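Local coordinates for RNA-binding protein 12 (Homo sapiens, PDB 2EK1) that probably binds RNA through a domain of the RNA recognition motif fold, and forms a dimer, at residues Q21-T26 / D30-F35; D34-Y39 / A60-E65. All coordinates share one frame; numbering follows the deposited sequence.

Interaction 1. Residues Q21-T26 / D30-F35; sequences QNMPFT and DEILDF
Met23 and Ile32 face each other with CA atoms 9.1 Å apart where the irregular loop 21-26, leaving strand 16-21, runs past the helical segment 30-35. That spacing is too wide for backbone contact, and side chains bridge it. Met23, present as selenomethionine, sends its CB toward the helix; its CG lies beside the backbone N (chi1 -55°), and a bend at chi3 turns CE off the line of the chain and makes SE the touching atom. SE rests 3.7 Å from Ile32 CD1 and nearly as close to CG1, the two side chains crossing at about a right angle. Ile32 reaches across with its longer branch alone: CG1 is anti to the carbonyl carbon, while CG2 hangs on another side. A long flexible methionine suits a loop residue whose side chain points into the core, selenium merely standing in for sulfur, and a branched apolar residue suits the inner side of a helix. Nearer the solvent the partners turn polar. Glu31 OE2 and Thr26 O, 3.7 Å apart, form no bond; instead a water 2.8 Å from Thr26 OG1 bridges to Glu31 OE2, the second leg modelled at a doubtfully short 2.4 Å. OE2 has a further hydrogen-bonding partner adjoining the segments. Ser28 OG takes the N-H of Glu31 in the first helical turn. The contact marks the passage from first strand to first helix of an RNA recognition motif; on the sheet side, Met23 and Ile32 both pack on Leu48 of strand 47-50.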
loop_
_atom_site.group_PDB
_atom_site.type_symbol
_atom_site.label_atom_id
_atom_site.label_comp_id
_atom_site.label_asym_id
_atom_site.label_seq_id
_atom_site.Cartn_x
_atom_site.Cartn_y
_atom_site.Cartn_z
ATOM N N GLN A 21 -0.184 -6.280 -9.411
ATOM C CA GLN A 21 0.274 -7.583 -8.902
ATOM C C GLN A 21 1.218 -8.196 -9.946
ATOM O O GLN A 21 1.186 -7.821 -11.131
ATOM C CB GLN A 21 -0.925 -8.560 -8.744
ATOM C CG GLN A 21 -1.858 -8.305 -7.588
ATOM C CD GLN A 21 -3.065 -9.222 -7.648
ATOM O OE1 GLN A 21 -3.956 -9.019 -8.464
ATOM N NE2 GLN A 21 -3.079 -10.239 -6.800
ATOM N N ASN A 22 1.976 -9.167 -9.489
ATOM C CA ASN A 22 2.919 -9.884 -10.298
ATOM C C ASN A 22 4.125 -9.068 -10.637
ATOM O O ASN A 22 4.800 -9.427 -11.553
ATOM C CB ASN A 22 2.283 -10.443 -11.586
ATOM C CG ASN A 22 3.062 -11.636 -12.092
ATOM O OD1 ASN A 22 3.656 -12.407 -11.283
ATOM N ND2 ASN A 22 3.089 -11.803 -13.395
HETATM N N MSE A 23 4.412 -7.952 -9.920
HETATM C CA MSE A 23 5.658 -7.262 -10.230
HETATM C C MSE A 23 6.894 -8.074 -9.762
HETATM O O MSE A 23 6.777 -8.812 -8.861
HETATM C CB MSE A 23 5.721 -5.926 -9.500
HETATM C CG MSE A 23 4.515 -5.073 -9.806
HETATM SE SE MSE A 23 4.714 -3.364 -8.770
HETATM C CE MSE A 23 4.636 -4.070 -6.996
ATOM N N PRO A 24 8.067 -7.909 -10.374
ATOM C CA PRO A 24 9.195 -8.686 -9.848
ATOM C C PRO A 24 9.564 -8.081 -8.516
ATOM O O PRO A 24 9.209 -6.892 -8.187
ATOM C CB PRO A 24 10.279 -8.465 -10.865
ATOM C CG PRO A 24 9.993 -7.111 -11.420
ATOM C CD PRO A 24 8.474 -7.130 -11.565
ATOM N N PHE A 25 10.230 -8.914 -7.741
ATOM C CA PHE A 25 10.687 -8.554 -6.427
ATOM C C PHE A 25 11.736 -7.423 -6.431
ATOM O O PHE A 25 11.956 -6.855 -5.425
ATOM C CB PHE A 25 11.354 -9.748 -5.734
ATOM C CG PHE A 25 12.880 -9.827 -6.005
ATOM C CD1 PHE A 25 13.375 -10.676 -6.999
ATOM C CD2 PHE A 25 13.803 -9.062 -5.221
ATOM C CE1 PHE A 25 14.753 -10.790 -7.215
ATOM C CE2 PHE A 25 15.194 -9.155 -5.423
ATOM C CZ PHE A 25 15.684 -10.028 -6.426
ATOM N N THR A 26 12.408 -7.157 -7.544
ATOM C CA THR A 26 13.409 -6.074 -7.665
ATOM C C THR A 26 12.799 -4.727 -8.082
ATOM O O THR A 26 13.515 -3.755 -8.263
ATOM C CB THR A 26 14.461 -6.370 -8.768
ATOM O OG1 THR A 26 13.821 -6.361 -10.061
ATOM C CG2 THR A 26 15.095 -7.713 -8.523
ATOM N N ASP A 30 10.634 3.994 -8.978
ATOM C CA ASP A 30 10.792 4.617 -10.314
ATOM C C ASP A 30 10.209 3.769 -11.457
ATOM O O ASP A 30 9.549 4.300 -12.317
ATOM C CB ASP A 30 12.263 4.940 -10.568
ATOM C CG ASP A 30 12.705 6.131 -9.759
ATOM O OD1 ASP A 30 11.980 7.154 -9.786
ATOM O OD2 ASP A 30 13.750 6.048 -9.084
ATOM N N GLU A 31 10.491 2.474 -11.447
ATOM C CA GLU A 31 9.967 1.545 -12.441
ATOM C C GLU A 31 8.460 1.524 -12.442
ATOM O O GLU A 31 7.850 1.342 -13.526
ATOM C CB GLU A 31 10.525 0.126 -12.228
ATOM C CG GLU A 31 12.047 0.045 -12.524
ATOM C CD GLU A 31 12.689 -1.285 -12.084
ATOM O OE1 GLU A 31 13.801 -1.588 -12.587
ATOM O OE2 GLU A 31 12.129 -2.012 -11.232
ATOM N N ILE A 32 7.843 1.729 -11.257
ATOM C CA ILE A 32 6.401 1.764 -11.200
ATOM C C ILE A 32 5.920 3.031 -11.829
ATOM O O ILE A 32 4.914 3.049 -12.617
ATOM C CB ILE A 32 5.884 1.633 -9.721
ATOM C CG1 ILE A 32 6.090 0.166 -9.226
ATOM C CG2 ILE A 32 4.411 1.903 -9.670
ATOM C CD1 ILE A 32 5.885 -0.031 -7.775
ATOM N N LEU A 33 6.581 4.132 -11.466
ATOM C CA LEU A 33 6.234 5.424 -12.029
ATOM C C LEU A 33 6.491 5.345 -13.538
ATOM O O LEU A 33 5.676 5.699 -14.267
ATOM C CB LEU A 33 7.026 6.618 -11.341
ATOM C CG LEU A 33 6.581 6.797 -9.839
ATOM C CD1 LEU A 33 7.098 8.168 -9.283
ATOM C CD2 LEU A 33 5.152 6.820 -9.650
ATOM N N ASP A 34 7.607 4.827 -14.001
ATOM C CA ASP A 34 7.829 4.699 -15.455
ATOM C C ASP A 34 6.706 3.858 -16.087
ATOM O O ASP A 34 6.155 4.256 -17.077
ATOM C CB ASP A 34 9.169 4.028 -15.763
ATOM C CG ASP A 34 10.384 4.927 -15.494
ATOM O OD1 ASP A 34 10.201 6.111 -15.084
ATOM O OD2 ASP A 34 11.539 4.417 -15.668
ATOM N N PHE A 35 6.349 2.708 -15.519
ATOM C CA PHE A 35 5.275 1.885 -16.092
ATOM C C PHE A 35 4.012 2.730 -16.338
ATOM O O PHE A 35 3.323 2.548 -17.344
ATOM C CB PHE A 35 4.934 0.734 -15.125
ATOM C CG PHE A 35 3.886 -0.231 -15.647
ATOM C CD1 PHE A 35 4.238 -1.235 -16.491
ATOM C CD2 PHE A 35 2.550 -0.156 -15.220
ATOM C CE1 PHE A 35 3.278 -2.170 -16.926
ATOM C CE2 PHE A 35 1.594 -1.080 -15.635
ATOM C CZ PHE A 35 1.974 -2.098 -16.506
HETATM O O HOH W 1 12.508 -4.391 -11.492
#

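Interaction 2. Residues D34-Y39 / A60-E65; sequences DFFYGY and AMVAFE
A 2.7 Å hydrogen bond from Tyr37 N to Asp34 O closes a short i to i+3 turn at the C-terminal end of helix 29-35, and just there Phe36 points toward Val62 and Phe64. The chain then makes a type II turn, Tyr39 N bonding Phe36 O; Gly38 suits it because at its backbone angles, with phi positive, a CB would be jammed against the preceding carbonyl O. Phe36 and Phe64, flat and apolar, fill the space between helix end and sheet as an offset edge-to-face pair, centroids 5.6 Å apart and planes at 77°. The edge of Phe64 is presented, with CZ 3.7 Å from Phe36 CD2. Branched Val62 fits its CG1 over one face of Phe36, toward the rim, and Phe35 CD2 covers the opposite face near its centre. In Phe64 CG stands beside the backbone N (chi1 -61°), carrying the ring toward the turn; there Tyr39 O meets it near its plane, 3.7 Å from CD1. Tyr39 OH is bonded to Asp76 of helix 67-77. Replacing Phe64 with an alanine would probably open a gap beside Phe36 and strip Tyr39 O of its aromatic C-H neighbour. No hydrogen bond joins the segments, so the first helix of this RNA recognition motif seats its C-terminal end on inner strand 59-64 by apolar packing, perhaps aided by the slightly positive edge of Phe64.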
loop_
_atom_site.group_PDB
_atom_site.type_symbol
_atom_site.label_atom_id
_atom_site.label_comp_id
_atom_site.label_asym_id
_atom_site.label_seq_id
_atom_site.Cartn_x
_atom_site.Cartn_y
_atom_site.Cartn_z
ATOM N N ASP A 34 7.607 4.827 -14.001
ATOM C CA ASP A 34 7.829 4.699 -15.455
ATOM C C ASP A 34 6.706 3.858 -16.087
ATOM O O ASP A 34 6.155 4.256 -17.077
ATOM C CB ASP A 34 9.169 4.028 -15.763
ATOM C CG ASP A 34 10.384 4.927 -15.494
ATOM O OD1 ASP A 34 10.201 6.111 -15.084
ATOM O OD2 ASP A 34 11.539 4.417 -15.668
ATOM N N PHE A 35 6.349 2.708 -15.519
ATOM C CA PHE A 35 5.275 1.885 -16.092
ATOM C C PHE A 35 4.012 2.730 -16.338
ATOM O O PHE A 35 3.323 2.548 -17.344
ATOM C CB PHE A 35 4.934 0.734 -15.125
ATOM C CG PHE A 35 3.886 -0.231 -15.647
ATOM C CD1 PHE A 35 4.238 -1.235 -16.491
ATOM C CD2 PHE A 35 2.550 -0.156 -15.220
ATOM C CE1 PHE A 35 3.278 -2.170 -16.926
ATOM C CE2 PHE A 35 1.594 -1.080 -15.635
ATOM C CZ PHE A 35 1.974 -2.098 -16.506
ATOM N N PHE A 36 3.651 3.622 -15.409
ATOM C CA PHE A 36 2.466 4.396 -15.640
ATOM C C PHE A 36 2.744 5.725 -16.339
ATOM O O PHE A 36 1.927 6.637 -16.254
ATOM C CB PHE A 36 1.683 4.655 -14.335
ATOM C CG PHE A 36 1.113 3.431 -13.738
ATOM C CD1 PHE A 36 1.795 2.728 -12.707
ATOM C CD2 PHE A 36 -0.073 2.863 -14.271
ATOM C CE1 PHE A 36 1.331 1.498 -12.195
ATOM C CE2 PHE A 36 -0.575 1.588 -13.749
ATOM C CZ PHE A 36 0.134 0.901 -12.708
ATOM N N TYR A 37 3.872 5.786 -17.048
ATOM C CA TYR A 37 4.272 7.031 -17.757
ATOM C C TYR A 37 3.225 7.341 -18.807
ATOM O O TYR A 37 2.805 6.483 -19.593
ATOM C CB TYR A 37 5.685 6.893 -18.398
ATOM C CG TYR A 37 6.197 8.171 -19.130
ATOM C CD1 TYR A 37 5.988 8.341 -20.509
ATOM C CD2 TYR A 37 6.838 9.216 -18.422
ATOM C CE1 TYR A 37 6.396 9.545 -21.192
ATOM C CE2 TYR A 37 7.252 10.412 -19.087
ATOM C CZ TYR A 37 7.004 10.558 -20.491
ATOM O OH TYR A 37 7.292 11.745 -21.160
ATOM N N GLY A 38 2.734 8.553 -18.772
ATOM C CA GLY A 38 1.757 8.896 -19.759
ATOM C C GLY A 38 0.404 8.684 -19.143
ATOM O O GLY A 38 -0.634 8.978 -19.794
ATOM N N TYR A 39 0.340 8.168 -17.917
ATOM C CA TYR A 39 -1.007 8.014 -17.363
ATOM C C TYR A 39 -1.411 8.823 -16.132
ATOM O O TYR A 39 -2.462 8.588 -15.580
ATOM C CB TYR A 39 -1.384 6.497 -17.162
ATOM C CG TYR A 39 -1.735 5.729 -18.427
ATOM C CD1 TYR A 39 -3.064 5.450 -18.770
ATOM C CD2 TYR A 39 -0.745 5.410 -19.320
ATOM C CE1 TYR A 39 -3.403 4.874 -20.017
ATOM C CE2 TYR A 39 -1.038 4.865 -20.572
ATOM C CZ TYR A 39 -2.378 4.607 -20.939
ATOM O OH TYR A 39 -2.607 4.207 -22.267
ATOM N N ALA A 60 1.230 -3.945 -5.245
ATOM C CA ALA A 60 1.287 -2.518 -4.908
ATOM C C ALA A 60 -0.101 -1.895 -5.099
ATOM O O ALA A 60 -0.987 -2.532 -5.682
ATOM C CB ALA A 60 2.228 -1.875 -5.763
HETATM N N MSE A 61 -0.287 -0.716 -4.568
HETATM C CA MSE A 61 -1.509 0.057 -4.665
HETATM C C MSE A 61 -0.901 1.331 -5.207
HETATM O O MSE A 61 0.221 1.741 -4.806
HETATM C CB MSE A 61 -2.118 0.326 -3.289
HETATM C CG MSE A 61 -2.398 -0.930 -2.491
HETATM SE SE MSE A 61 -3.254 -0.451 -0.828
HETATM C CE MSE A 61 -4.964 -0.448 -1.723
ATOM N N VAL A 62 -1.644 1.951 -6.101
ATOM C CA VAL A 62 -1.202 3.155 -6.759
ATOM C C VAL A 62 -2.506 3.978 -7.038
ATOM O O VAL A 62 -3.608 3.409 -7.248
ATOM C CB VAL A 62 -0.467 2.656 -8.023
ATOM C CG1 VAL A 62 -1.033 3.188 -9.229
ATOM C CG2 VAL A 62 1.034 2.769 -7.881
ATOM N N ALA A 63 -2.397 5.299 -7.007
ATOM C CA ALA A 63 -3.613 6.117 -7.184
ATOM C C ALA A 63 -3.522 7.119 -8.321
ATOM O O ALA A 63 -2.482 7.511 -8.701
ATOM C CB ALA A 63 -3.973 6.830 -5.900
ATOM N N PHE A 64 -4.689 7.522 -8.808
ATOM C CA PHE A 64 -4.817 8.438 -9.909
ATOM C C PHE A 64 -5.825 9.483 -9.428
ATOM O O PHE A 64 -6.708 9.209 -8.551
ATOM C CB PHE A 64 -5.410 7.685 -11.131
ATOM C CG PHE A 64 -4.553 6.556 -11.611
ATOM C CD1 PHE A 64 -3.619 6.749 -12.646
ATOM C CD2 PHE A 64 -4.621 5.341 -11.016
ATOM C CE1 PHE A 64 -2.794 5.736 -13.066
ATOM C CE2 PHE A 64 -3.758 4.295 -11.457
ATOM C CZ PHE A 64 -2.858 4.503 -12.477
ATOM N N GLU A 65 -5.695 10.638 -10.046
ATOM C CA GLU A 65 -6.531 11.777 -9.751
ATOM C C GLU A 65 -7.995 11.586 -9.961
ATOM O O GLU A 65 -8.776 12.125 -9.242
ATOM C CB GLU A 65 -6.063 13.027 -10.520
ATOM C CG GLU A 65 -4.609 13.491 -10.167
ATOM C CD GLU A 65 -4.401 13.871 -8.705
ATOM O OE1 GLU A 65 -3.362 14.521 -8.360
ATOM O OE2 GLU A 65 -5.267 13.519 -7.855
#

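Overall arrangement
Interactions 1 and 2 are neighbours, centres about 10 Å apart, in one RNA recognition motif, interaction 2 in the core and interaction 1 at its edge. Both use helix 29-35: interaction 1 joins it to the loop before it, and interaction 2 ties its end and the following turn to strand 59-64, the segments overlapping at Asp34 and Phe35. They meet where Met23 CE lies 3.5 Å from Ala60 CB, and where Ile32 packs on Val62. Helices 29-35 and 67-77 thus cover one face of the sheet. The opposite face, where such motifs usually bind RNA, carries Met61, which packs on Cys47 of the second subunit.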